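Local coordinates for protein DNA primase (Aquifex aeolicus, PDB 2AU3) that belongs to the DnaG primases, which synthesise the short RNA primers that DNA polymerase extends during DNA replication, at residues 115-120 and 144-150; 151-155 and 180-184; 370-374 and 386-390. All coordinates share one frame; numbering follows the deposited sequence.

Contact 1: 115-120 and 144-150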
ATOM      1  N   PHE A 115      15.970  -4.766  -6.782  1.00 18.45           N
ATOM      2  CA  PHE A 115      16.985  -5.658  -6.229  1.00 18.77           C
ATOM      3  C   PHE A 115      16.346  -6.718  -5.311  1.00 18.00           C
ATOM      4  O   PHE A 115      16.601  -7.928  -5.434  1.00 19.32           O
ATOM      5  CB  PHE A 115      18.037  -4.835  -5.459  1.00 17.45           C
ATOM      6  CG  PHE A 115      18.901  -5.659  -4.557  1.00 18.49           C
ATOM      7  CD1 PHE A 115      19.842  -6.536  -5.088  1.00 19.56           C
ATOM      8  CD2 PHE A 115      18.749  -5.591  -3.179  1.00 20.85           C
ATOM      9  CE1 PHE A 115      20.635  -7.335  -4.255  1.00 20.59           C
ATOM     10  CE2 PHE A 115      19.536  -6.374  -2.336  1.00 19.66           C
ATOM     11  CZ  PHE A 115      20.493  -7.244  -2.887  1.00 18.56           C
ATOM     12  N   TYR A 116      15.509  -6.245  -4.397  1.00 18.48           N
ATOM     13  CA  TYR A 116      14.774  -7.121  -3.487  1.00 17.07           C
ATOM     14  C   TYR A 116      13.816  -8.079  -4.211  1.00 17.20           C
ATOM     15  O   TYR A 116      13.694  -9.251  -3.824  1.00 16.13           O
ATOM     16  CB  TYR A 116      13.971  -6.286  -2.524  1.00 16.80           C
ATOM     17  CG  TYR A 116      14.757  -5.559  -1.468  1.00 16.58           C
ATOM     18  CD1 TYR A 116      15.937  -6.089  -0.937  1.00 17.32           C
ATOM     19  CD2 TYR A 116      14.288  -4.356  -0.951  1.00 15.53           C
ATOM     20  CE1 TYR A 116      16.656  -5.389   0.070  1.00 17.34           C
ATOM     21  CE2 TYR A 116      14.978  -3.682   0.076  1.00 15.74           C
ATOM     22  CZ  TYR A 116      16.137  -4.211   0.577  1.00 17.70           C
ATOM     23  OH  TYR A 116      16.789  -3.545   1.582  1.00 18.30           O
ATOM     24  N   ARG A 117      13.111  -7.564  -5.214  1.00 16.80           N
ATOM     25  CA  ARG A 117      12.230  -8.393  -6.043  1.00 18.40           C
ATOM     26  C   ARG A 117      13.016  -9.522  -6.701  1.00 18.79           C
ATOM     27  O   ARG A 117      12.619 -10.673  -6.631  1.00 18.05           O
ATOM     28  CB  ARG A 117      11.524  -7.560  -7.124  1.00 18.76           C
ATOM     29  CG  ARG A 117      10.724  -8.405  -8.085  1.00 22.35           C
ATOM     30  CD  ARG A 117      10.321  -7.699  -9.397  1.00 26.08           C
ATOM     31  NE  ARG A 117       9.569  -6.477  -9.136  1.00 27.40           N
ATOM     32  CZ  ARG A 117      10.029  -5.268  -9.407  1.00 30.84           C
ATOM     33  NH1 ARG A 117      11.227  -5.145  -9.967  1.00 29.93           N
ATOM     34  NH2 ARG A 117       9.296  -4.183  -9.135  1.00 31.70           N
ATOM     35  N   GLU A 118      14.143  -9.186  -7.328  1.00 20.02           N
ATOM     36  CA  GLU A 118      14.991 -10.198  -7.948  1.00 21.88           C
ATOM     37  C   GLU A 118      15.469 -11.194  -6.906  1.00 20.71           C
ATOM     38  O   GLU A 118      15.597 -12.386  -7.188  1.00 20.82           O
ATOM     39  CB  GLU A 118      16.227  -9.545  -8.582  1.00 23.48           C
ATOM     40  CG  GLU A 118      16.505  -9.991 -10.010  1.00 31.60           C
ATOM     41  CD  GLU A 118      17.715 -10.905 -10.121  1.00 40.60           C
ATOM     42  OE1 GLU A 118      17.522 -12.137  -9.972  1.00 45.48           O
ATOM     43  OE2 GLU A 118      18.859 -10.401 -10.360  1.00 43.57           O
ATOM     44  N   SER A 119      15.783 -10.685  -5.722  1.00 19.87           N
ATOM     45  CA  SER A 119      16.329 -11.499  -4.663  1.00 20.32           C
ATOM     46  C   SER A 119      15.280 -12.493  -4.148  1.00 20.37           C
ATOM     47  O   SER A 119      15.595 -13.635  -3.862  1.00 21.00           O
ATOM     48  CB  SER A 119      16.856 -10.608  -3.555  1.00 20.34           C
ATOM     49  OG  SER A 119      17.931  -9.788  -4.037  1.00 17.75           O
ATOM     50  N   LEU A 120      14.024 -12.076  -4.099  1.00 19.49           N
ATOM     51  CA  LEU A 120      12.978 -12.981  -3.645  1.00 19.75           C
ATOM     52  C   LEU A 120      12.824 -14.146  -4.639  1.00 20.80           C
ATOM     53  O   LEU A 120      12.827 -15.306  -4.245  1.00 20.14           O
ATOM     54  CB  LEU A 120      11.661 -12.224  -3.432  1.00 18.27           C
ATOM     55  CG  LEU A 120      10.450 -13.087  -3.065  1.00 20.56           C
ATOM     56  CD1 LEU A 120      10.602 -13.761  -1.704  1.00 19.54           C
ATOM     57  CD2 LEU A 120       9.129 -12.328  -3.172  1.00 19.79           C
ATOM     58  N   ASP A 144       5.208  -6.054  -5.618  1.00 14.31           N
ATOM     59  CA  ASP A 144       6.667  -5.905  -5.676  1.00 15.82           C
ATOM     60  C   ASP A 144       7.356  -6.465  -4.409  1.00 14.90           C
ATOM     61  O   ASP A 144       8.391  -5.970  -3.971  1.00 16.13           O
ATOM     62  CB  ASP A 144       7.074  -4.436  -5.968  1.00 15.67           C
ATOM     63  CG  ASP A 144       6.630  -3.974  -7.346  1.00 19.02           C
ATOM     64  OD1 ASP A 144       6.073  -2.864  -7.468  1.00 23.08           O
ATOM     65  OD2 ASP A 144       6.776  -4.673  -8.381  1.00 22.92           O
ATOM     66  N   LEU A 145       6.796  -7.539  -3.869  1.00 14.94           N
ATOM     67  CA  LEU A 145       7.401  -8.213  -2.728  1.00 14.44           C
ATOM     68  C   LEU A 145       8.813  -8.618  -3.018  1.00 15.20           C
ATOM     69  O   LEU A 145       9.155  -9.042  -4.165  1.00 14.80           O
ATOM     70  CB  LEU A 145       6.588  -9.420  -2.287  1.00 13.95           C
ATOM     71  CG  LEU A 145       5.142  -9.133  -1.882  1.00 14.60           C
ATOM     72  CD1 LEU A 145       4.701 -10.256  -0.996  1.00 19.02           C
ATOM     73  CD2 LEU A 145       4.913  -7.808  -1.208  1.00 18.55           C
ATOM     74  N   GLY A 146       9.641  -8.521  -1.980  1.00 14.07           N
ATOM     75  CA  GLY A 146      11.030  -8.870  -2.132  1.00 14.57           C
ATOM     76  C   GLY A 146      11.637  -9.590  -0.949  1.00 15.48           C
ATOM     77  O   GLY A 146      10.932 -10.065  -0.034  1.00 16.87           O
ATOM     78  N   TYR A 147      12.964  -9.648  -0.964  1.00 15.95           N
ATOM     79  CA  TYR A 147      13.763 -10.290   0.058  1.00 15.55           C
ATOM     80  C   TYR A 147      15.101  -9.581   0.079  1.00 16.70           C
ATOM     81  O   TYR A 147      15.632  -9.245  -0.989  1.00 16.02           O
ATOM     82  CB  TYR A 147      13.987 -11.742  -0.322  1.00 16.03           C
ATOM     83  CG  TYR A 147      14.864 -12.493   0.638  1.00 18.71           C
ATOM     84  CD1 TYR A 147      14.527 -12.599   1.981  1.00 21.23           C
ATOM     85  CD2 TYR A 147      16.061 -13.063   0.208  1.00 22.84           C
ATOM     86  CE1 TYR A 147      15.349 -13.277   2.865  1.00 21.53           C
ATOM     87  CE2 TYR A 147      16.880 -13.756   1.081  1.00 25.06           C
ATOM     88  CZ  TYR A 147      16.516 -13.855   2.399  1.00 25.33           C
ATOM     89  OH  TYR A 147      17.343 -14.531   3.255  1.00 29.23           O
ATOM     90  N   ALA A 148      15.654  -9.375   1.278  1.00 17.04           N
ATOM     91  CA  ALA A 148      16.958  -8.734   1.463  1.00 17.64           C
ATOM     92  C   ALA A 148      18.002  -9.784   1.825  1.00 18.24           C
ATOM     93  O   ALA A 148      18.091 -10.184   2.965  1.00 18.64           O
ATOM     94  CB  ALA A 148      16.867  -7.686   2.555  1.00 17.54           C
ATOM     95  N   PRO A 149      18.745 -10.282   0.839  1.00 18.71           N
ATOM     96  CA  PRO A 149      19.661 -11.402   1.062  1.00 19.38           C
ATOM     97  C   PRO A 149      21.046 -11.002   1.557  1.00 20.46           C
ATOM     98  O   PRO A 149      21.718 -11.858   2.120  1.00 20.83           O
ATOM     99  CB  PRO A 149      19.793 -12.037  -0.332  1.00 19.49           C
ATOM    100  CG  PRO A 149      19.604 -10.844  -1.314  1.00 17.88           C
ATOM    101  CD  PRO A 149      18.733  -9.839  -0.566  1.00 18.20           C
ATOM    102  N   SER A 150      21.477  -9.764   1.334  1.00 21.17           N
ATOM    103  CA  SER A 150      22.890  -9.419   1.516  1.00 22.01           C
ATOM    104  C   SER A 150      23.067  -7.909   1.531  1.00 21.87           C
ATOM    105  O   SER A 150      22.582  -7.223   0.639  1.00 22.36           O
ATOM    106  CB  SER A 150      23.734 -10.062   0.383  1.00 22.60           C
ATOM    107  OG  SER A 150      25.028  -9.454   0.226  1.00 25.07           O
TER
HETATM  108  O   HOH W   1       7.311  -8.063  -8.654  1.00 23.59           O
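R117 and D144 form the ionic part of this contact. D144 OD2 lies 2.7 Å from R117 NH2, close to the guanidinium plane, on a nearly straight bond (165°). The same oxygen is approached from above its carboxylate plane, so the two flat groups stand steeply against each other instead of lying in one plane, although the side chains run alongside one another. R117 NE reaches D144 OD2 only weakly and has a better partner in a water at 2.8 Å. With K57 and K194 also bridging D144, the buried acid is probably kept ionised.

Backbone bonding comes next. Y147 N donates to Y116 O (3.0 Å), which also takes the helical bond from L120 N, so that two donors grip this one oxygen. The chain comes this near at G146: G146 CA lies 3.2 Å from Y116 O, and a CB there would run into Y116 CB.

Small and apolar groups fill the remainder. Y116 CE1 meets the methyl of A148, CB, at 3.4 Å, while Y116 OH bonds to D183. S119 turns OG back onto F115 O (2.7 Å), its torsion (chi1 -63°) placing the hydroxyl beside its own backbone N; P149 CG then rests 3.4 Å from S119 OG. L120 sends CD2 to L145 O, and its CB meets Y147 CB at 3.9 Å.

Helix 101-122 thus lies against strand 146-147, an outer strand of the antiparallel sheet containing 188-194. L120 and Y147 also touch helix 124-132, F115 packs on helix 151-161, and K57 brings in a strand of the zinc-binding domain.

Contact 2: 151-155 and 180-184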
ATOM      1  N   SER A 151      23.778  -7.392   2.526  1.00 21.54           N
ATOM      2  CA  SER A 151      24.117  -5.974   2.538  1.00 20.84           C
ATOM      3  C   SER A 151      25.122  -5.648   1.426  1.00 21.32           C
ATOM      4  O   SER A 151      24.971  -4.659   0.709  1.00 19.42           O
ATOM      5  CB  SER A 151      24.679  -5.559   3.887  1.00 21.20           C
ATOM      6  OG  SER A 151      23.701  -5.649   4.905  1.00 18.52           O
ATOM      7  N   GLU A 152      26.139  -6.491   1.277  1.00 21.04           N
ATOM      8  CA  GLU A 152      27.173  -6.240   0.269  1.00 22.05           C
ATOM      9  C   GLU A 152      26.609  -6.259  -1.169  1.00 21.86           C
ATOM     10  O   GLU A 152      26.988  -5.417  -2.009  1.00 21.41           O
ATOM     11  CB  GLU A 152      28.368  -7.176   0.460  1.00 22.87           C
ATOM     12  CG  GLU A 152      29.147  -6.900   1.754  1.00 25.80           C
ATOM     13  CD  GLU A 152      29.767  -5.497   1.804  1.00 31.45           C
ATOM     14  OE1 GLU A 152      30.275  -5.028   0.770  1.00 33.78           O
ATOM     15  OE2 GLU A 152      29.749  -4.854   2.878  1.00 34.44           O
ATOM     16  N   ALA A 153      25.669  -7.170  -1.436  1.00 20.92           N
ATOM     17  CA  ALA A 153      24.999  -7.211  -2.741  1.00 21.63           C
ATOM     18  C   ALA A 153      24.244  -5.891  -3.006  1.00 22.08           C
ATOM     19  O   ALA A 153      24.351  -5.320  -4.089  1.00 23.46           O
ATOM     20  CB  ALA A 153      24.034  -8.398  -2.823  1.00 21.01           C
ATOM     21  N   LEU A 154      23.471  -5.436  -2.021  1.00 22.53           N
ATOM     22  CA  LEU A 154      22.717  -4.173  -2.118  1.00 22.79           C
ATOM     23  C   LEU A 154      23.676  -2.991  -2.335  1.00 22.70           C
ATOM     24  O   LEU A 154      23.443  -2.141  -3.194  1.00 22.48           O
ATOM     25  CB  LEU A 154      21.877  -3.955  -0.842  1.00 21.91           C
ATOM     26  CG  LEU A 154      21.127  -2.628  -0.607  1.00 22.68           C
ATOM     27  CD1 LEU A 154      20.268  -2.208  -1.800  1.00 22.15           C
ATOM     28  CD2 LEU A 154      20.263  -2.711   0.632  1.00 23.83           C
ATOM     29  N   VAL A 155      24.723  -2.919  -1.522  1.00 22.44           N
ATOM     30  CA  VAL A 155      25.680  -1.812  -1.613  1.00 23.39           C
ATOM     31  C   VAL A 155      26.334  -1.757  -3.005  1.00 23.42           C
ATOM     32  O   VAL A 155      26.458  -0.685  -3.601  1.00 23.09           O
ATOM     33  CB  VAL A 155      26.755  -1.891  -0.496  1.00 23.09           C
ATOM     34  CG1 VAL A 155      27.987  -1.066  -0.861  1.00 24.38           C
ATOM     35  CG2 VAL A 155      26.178  -1.444   0.832  1.00 24.32           C
ATOM     36  N   VAL A 180      31.234   1.130   5.777  1.00 34.84           N
ATOM     37  CA  VAL A 180      30.665  -0.226   5.683  1.00 33.29           C
ATOM     38  C   VAL A 180      29.193  -0.172   6.061  1.00 32.15           C
ATOM     39  O   VAL A 180      28.819   0.548   6.985  1.00 31.27           O
ATOM     40  CB  VAL A 180      31.395  -1.240   6.588  1.00 33.41           C
ATOM     41  CG1 VAL A 180      30.702  -2.601   6.531  1.00 33.61           C
ATOM     42  CG2 VAL A 180      32.875  -1.372   6.180  1.00 32.71           C
ATOM     43  N   TYR A 181      28.366  -0.945   5.355  1.00 30.68           N
ATOM     44  CA  TYR A 181      26.922  -0.809   5.467  1.00 29.59           C
ATOM     45  C   TYR A 181      26.190  -2.126   5.763  1.00 28.24           C
ATOM     46  O   TYR A 181      26.575  -3.205   5.294  1.00 27.10           O
ATOM     47  CB  TYR A 181      26.350  -0.120   4.222  1.00 29.81           C
ATOM     48  CG  TYR A 181      26.985   1.228   3.957  1.00 31.74           C
ATOM     49  CD1 TYR A 181      26.581   2.364   4.668  1.00 32.85           C
ATOM     50  CD2 TYR A 181      28.035   1.361   3.044  1.00 31.55           C
ATOM     51  CE1 TYR A 181      27.191   3.602   4.454  1.00 32.59           C
ATOM     52  CE2 TYR A 181      28.649   2.597   2.828  1.00 31.65           C
ATOM     53  CZ  TYR A 181      28.206   3.715   3.529  1.00 33.45           C
ATOM     54  OH  TYR A 181      28.801   4.950   3.329  1.00 36.02           O
ATOM     55  N   ARG A 182      25.154  -2.019   6.579  1.00 26.43           N
ATOM     56  CA  ARG A 182      24.252  -3.121   6.812  1.00 25.46           C
ATOM     57  C   ARG A 182      22.816  -2.704   6.491  1.00 23.56           C
ATOM     58  O   ARG A 182      22.313  -1.692   6.972  1.00 22.87           O
ATOM     59  CB  ARG A 182      24.360  -3.627   8.251  1.00 25.67           C
ATOM     60  CG  ARG A 182      23.554  -4.889   8.509  1.00 29.44           C
ATOM     61  CD  ARG A 182      23.829  -5.508   9.866  1.00 33.16           C
ATOM     62  NE  ARG A 182      22.908  -5.020  10.878  1.00 39.29           N
ATOM     63  CZ  ARG A 182      23.246  -4.265  11.907  1.00 42.98           C
ATOM     64  NH1 ARG A 182      24.502  -3.880  12.082  1.00 44.23           N
ATOM     65  NH2 ARG A 182      22.314  -3.886  12.770  1.00 46.83           N
ATOM     66  N   ASP A 183      22.177  -3.509   5.663  1.00 21.95           N
ATOM     67  CA  ASP A 183      20.815  -3.282   5.243  1.00 20.93           C
ATOM     68  C   ASP A 183      19.928  -3.398   6.464  1.00 19.73           C
ATOM     69  O   ASP A 183      19.950  -4.406   7.153  1.00 18.76           O
ATOM     70  CB  ASP A 183      20.429  -4.374   4.248  1.00 20.18           C
ATOM     71  CG  ASP A 183      19.057  -4.164   3.628  1.00 19.61           C
ATOM     72  OD1 ASP A 183      18.317  -3.226   4.027  1.00 17.38           O
ATOM     73  OD2 ASP A 183      18.637  -4.915   2.733  1.00 18.81           O
ATOM     74  N   LEU A 184      19.134  -2.371   6.716  1.00 20.01           N
ATOM     75  CA  LEU A 184      18.163  -2.409   7.802  1.00 19.93           C
ATOM     76  C   LEU A 184      17.221  -3.634   7.702  1.00 19.88           C
ATOM     77  O   LEU A 184      16.834  -4.223   8.716  1.00 20.22           O
ATOM     78  CB  LEU A 184      17.346  -1.113   7.804  1.00 20.89           C
ATOM     79  CG  LEU A 184      16.204  -0.958   8.818  1.00 21.19           C
ATOM     80  CD1 LEU A 184      16.759  -0.918  10.252  1.00 20.00           C
ATOM     81  CD2 LEU A 184      15.348   0.286   8.519  1.00 21.03           C
TER
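S151 meets D183 through one short, straight bond: D183 N donates to S151 OG at 2.7 Å and 170°. Serine suits the place because its short side chain carries an acceptor directly to the neighbouring backbone. With OG turned beside its own backbone N (chi1 -66°), the hydroxyl points across at the strand and also lies 3.2 Å from R182 CA. S151 CB fits in closely as well, 3.3 Å from Y181 O.

Two apolar residues of the helix flank this bond. V155 sends CG2 to Y181 CB (3.6 Å), the two side chains crossing at about a right angle. L154 lays the methyl CD2 across the D183 carboxylate, 3.5 Å from D183 OD2, so a hydrocarbon rather than a charge meets the acid here.

Farther out, other partners hold these groups. D183 OD2 is hydrogen-bonded to Y116 OH and D183 OD1 to F185 N, which together fix the turn of the buried carboxylate. R182 pairs through its backbone with L174 of strand 173-174, while Y181 packs on L164 and L168 of helix 164-168. Just ahead of the helix, S150 OG caps A153 N.

The chemistry follows from the alternation of a strand. Successive residues turn their backbone polar groups to alternate sides, so where R182 is bonded to strand 173-174, D183 N faces the helix and finds its acceptor in a serine side chain. The carboxylate takes its bonds from a tyrosine hydroxyl and a backbone N-H, donors that tie the acid side of the contact to helix 101-122 and to its own chain.

Contact 3: 370-374 and 386-390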
ATOM      1  N   PHE A 370     -22.996   5.114  22.024  1.00 22.42           N
ATOM      2  CA  PHE A 370     -23.726   5.945  21.068  1.00 22.33           C
ATOM      3  C   PHE A 370     -23.421   7.435  21.236  1.00 22.34           C
ATOM      4  O   PHE A 370     -23.067   8.120  20.261  1.00 22.55           O
ATOM      5  CB  PHE A 370     -25.220   5.706  21.203  1.00 20.82           C
ATOM      6  CG  PHE A 370     -26.048   6.392  20.146  1.00 22.79           C
ATOM      7  CD1 PHE A 370     -26.272   5.785  18.919  1.00 22.64           C
ATOM      8  CD2 PHE A 370     -26.640   7.625  20.395  1.00 24.44           C
ATOM      9  CE1 PHE A 370     -27.059   6.420  17.945  1.00 23.22           C
ATOM     10  CE2 PHE A 370     -27.416   8.255  19.425  1.00 23.01           C
ATOM     11  CZ  PHE A 370     -27.611   7.656  18.206  1.00 22.72           C
ATOM     12  N   ARG A 371     -23.547   7.933  22.460  1.00 21.65           N
ATOM     13  CA  ARG A 371     -23.313   9.348  22.704  1.00 22.08           C
ATOM     14  C   ARG A 371     -21.841   9.694  22.509  1.00 21.20           C
ATOM     15  O   ARG A 371     -21.528  10.752  22.013  1.00 20.94           O
ATOM     16  CB  ARG A 371     -23.843   9.777  24.076  1.00 22.87           C
ATOM     17  CG  ARG A 371     -22.794  10.016  25.130  1.00 26.87           C
ATOM     18  CD  ARG A 371     -23.342  10.088  26.582  1.00 33.63           C
ATOM     19  NE  ARG A 371     -23.608  11.464  26.993  1.00 39.65           N
ATOM     20  CZ  ARG A 371     -23.677  11.880  28.253  1.00 41.81           C
ATOM     21  NH1 ARG A 371     -23.514  11.025  29.262  1.00 43.58           N
ATOM     22  NH2 ARG A 371     -23.930  13.158  28.507  1.00 45.06           N
ATOM     23  N   TYR A 372     -20.944   8.782  22.872  1.00 21.00           N
ATOM     24  CA  TYR A 372     -19.518   8.961  22.577  1.00 19.89           C
ATOM     25  C   TYR A 372     -19.236   9.044  21.058  1.00 19.40           C
ATOM     26  O   TYR A 372     -18.593   9.972  20.601  1.00 19.91           O
ATOM     27  CB  TYR A 372     -18.714   7.854  23.239  1.00 19.03           C
ATOM     28  CG  TYR A 372     -17.262   7.775  22.842  1.00 20.76           C
ATOM     29  CD1 TYR A 372     -16.306   8.606  23.432  1.00 21.99           C
ATOM     30  CD2 TYR A 372     -16.835   6.837  21.917  1.00 20.23           C
ATOM     31  CE1 TYR A 372     -14.966   8.522  23.080  1.00 23.39           C
ATOM     32  CE2 TYR A 372     -15.499   6.733  21.570  1.00 23.64           C
ATOM     33  CZ  TYR A 372     -14.573   7.584  22.139  1.00 22.70           C
ATOM     34  OH  TYR A 372     -13.256   7.480  21.780  1.00 23.10           O
ATOM     35  N   TYR A 373     -19.699   8.076  20.276  1.00 19.01           N
ATOM     36  CA  TYR A 373     -19.446   8.135  18.824  1.00 20.00           C
ATOM     37  C   TYR A 373     -20.095   9.338  18.175  1.00 19.52           C
ATOM     38  O   TYR A 373     -19.530   9.955  17.271  1.00 18.26           O
ATOM     39  CB  TYR A 373     -19.907   6.864  18.116  1.00 19.54           C
ATOM     40  CG  TYR A 373     -19.026   5.704  18.396  1.00 20.91           C
ATOM     41  CD1 TYR A 373     -17.652   5.829  18.307  1.00 22.40           C
ATOM     42  CD2 TYR A 373     -19.569   4.487  18.816  1.00 22.31           C
ATOM     43  CE1 TYR A 373     -16.815   4.766  18.611  1.00 25.44           C
ATOM     44  CE2 TYR A 373     -18.757   3.411  19.108  1.00 25.11           C
ATOM     45  CZ  TYR A 373     -17.377   3.552  18.996  1.00 26.46           C
ATOM     46  OH  TYR A 373     -16.547   2.498  19.287  1.00 28.72           O
ATOM     47  N   LEU A 374     -21.302   9.650  18.627  1.00 20.22           N
ATOM     48  CA  LEU A 374     -22.027  10.827  18.150  1.00 22.44           C
ATOM     49  C   LEU A 374     -21.216  12.108  18.196  1.00 22.88           C
ATOM     50  O   LEU A 374     -21.416  12.990  17.344  1.00 23.68           O
ATOM     51  CB  LEU A 374     -23.314  11.016  18.946  1.00 22.84           C
ATOM     52  CG  LEU A 374     -24.531  11.426  18.115  1.00 26.11           C
ATOM     53  CD1 LEU A 374     -24.774  10.448  17.007  1.00 23.94           C
ATOM     54  CD2 LEU A 374     -25.781  11.616  18.981  1.00 25.88           C
ATOM     55  N   LEU A 386     -29.747  11.234  14.162  1.00 27.95           N
ATOM     56  CA  LEU A 386     -29.323  10.041  14.880  1.00 27.94           C
ATOM     57  C   LEU A 386     -29.735  10.143  16.344  1.00 27.62           C
ATOM     58  O   LEU A 386     -30.286   9.194  16.899  1.00 27.78           O
ATOM     59  CB  LEU A 386     -27.810   9.794  14.715  1.00 28.02           C
ATOM     60  CG  LEU A 386     -27.387   9.345  13.305  1.00 27.71           C
ATOM     61  CD1 LEU A 386     -25.854   9.441  13.092  1.00 24.28           C
ATOM     62  CD2 LEU A 386     -27.899   7.943  12.952  1.00 27.55           C
ATOM     63  N   ALA A 387     -29.516  11.309  16.955  1.00 27.30           N
ATOM     64  CA  ALA A 387     -29.925  11.516  18.334  1.00 27.75           C
ATOM     65  C   ALA A 387     -31.437  11.358  18.462  1.00 28.70           C
ATOM     66  O   ALA A 387     -31.910  10.693  19.371  1.00 27.63           O
ATOM     67  CB  ALA A 387     -29.476  12.882  18.849  1.00 27.36           C
ATOM     68  N   SER A 388     -32.186  11.945  17.526  1.00 29.96           N
ATOM     69  CA  SER A 388     -33.646  11.881  17.563  1.00 31.83           C
ATOM     70  C   SER A 388     -34.154  10.447  17.536  1.00 31.80           C
ATOM     71  O   SER A 388     -35.047  10.099  18.296  1.00 32.15           O
ATOM     72  CB  SER A 388     -34.263  12.682  16.413  1.00 31.84           C
ATOM     73  OG  SER A 388     -33.884  14.031  16.507  1.00 34.17           O
ATOM     74  N   GLU A 389     -33.575   9.630  16.661  1.00 32.28           N
ATOM     75  CA  GLU A 389     -33.992   8.239  16.492  1.00 32.59           C
ATOM     76  C   GLU A 389     -33.793   7.441  17.784  1.00 32.56           C
ATOM     77  O   GLU A 389     -34.688   6.694  18.207  1.00 32.03           O
ATOM     78  CB  GLU A 389     -33.207   7.593  15.339  1.00 33.65           C
ATOM     79  CG  GLU A 389     -33.933   6.479  14.599  1.00 36.51           C
ATOM     80  CD  GLU A 389     -33.034   5.721  13.613  1.00 41.38           C
ATOM     81  OE1 GLU A 389     -32.127   6.340  13.007  1.00 41.83           O
ATOM     82  OE2 GLU A 389     -33.242   4.497  13.432  1.00 43.96           O
ATOM     83  N   PHE A 390     -32.619   7.611  18.406  1.00 31.79           N
ATOM     84  CA  PHE A 390     -32.286   6.937  19.656  1.00 31.31           C
ATOM     85  C   PHE A 390     -33.204   7.408  20.803  1.00 32.03           C
ATOM     86  O   PHE A 390     -33.684   6.590  21.591  1.00 31.09           O
ATOM     87  CB  PHE A 390     -30.831   7.203  20.023  1.00 30.54           C
ATOM     88  CG  PHE A 390     -30.231   6.180  20.946  1.00 29.22           C
ATOM     89  CD1 PHE A 390     -29.457   5.147  20.441  1.00 27.90           C
ATOM     90  CD2 PHE A 390     -30.397   6.279  22.325  1.00 28.72           C
ATOM     91  CE1 PHE A 390     -28.868   4.200  21.293  1.00 29.53           C
ATOM     92  CE2 PHE A 390     -29.810   5.342  23.191  1.00 29.50           C
ATOM     93  CZ  PHE A 390     -29.046   4.295  22.671  1.00 28.59           C
TER
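F370 and F390 stack face to face, their ring centroids 4.2 Å apart and their planes tilted by 26°. F390 CD1 sits over the centre of the F370 ring, whereas F370 CD2 lies over the F390 ring nearer its rim; the side chains slide past one another in opposite directions. At the F370 edge, near the ring plane, are the backbone atoms of the facing helix: F370 CZ comes 3.4 Å from L386 O, and A387 CA is beside it. The ring reaches that backbone because CG extends anti to the N of F370 (chi1 -173°), projecting the phenyl group toward the facing helix.

One turn along, L374 divides its two methyls between two neighbours. CD1 of L374 meets L386 CB at 3.9 Å, and CD2 of L374 meets A387 CB, also at 3.9 Å. The small A387 leaves room for the branched leucine, and the hydrophobic side chains suit an interface that is buried throughout. Were F370 an alanine, the F390 ring would probably lose its stacking partner and a gap would be likely to open beside L386 and A387.

The segments run almost antiparallel (170°) with their axes 11.4 Å apart at closest, a wide spacing that large side chains bridge. Helices 363-374 and 380-394 follow each other in the chain, forming a helical hairpin in the helical domain of the primase. F352 of helix 351-358 packs on both L374 and L386, while helix 398-401 closes in through M398 on A387 and L401 on F390.

How the contacts relate
Contacts 1 and 2 belong to one neighbourhood: strand 146-147 leads into helix 151-161, and Y116 OH bonds D183 OD2 between them, with F115 and A148 packed at the same junction. Contact 1 is buried and mixes a salt bridge, backbone bonding and close apolar packing; contact 2, partly buried and farther from the chain's centre, depends on a single serine-to-backbone bond flanked by aliphatic groups. Contact 3 lies on the opposite side of the chain's centre, its nearest atoms about 31 Å from those of contact 1. It too is buried, but joins two helices of another domain entirely through aromatic and aliphatic packing, whereas the first two join helices to strand segments.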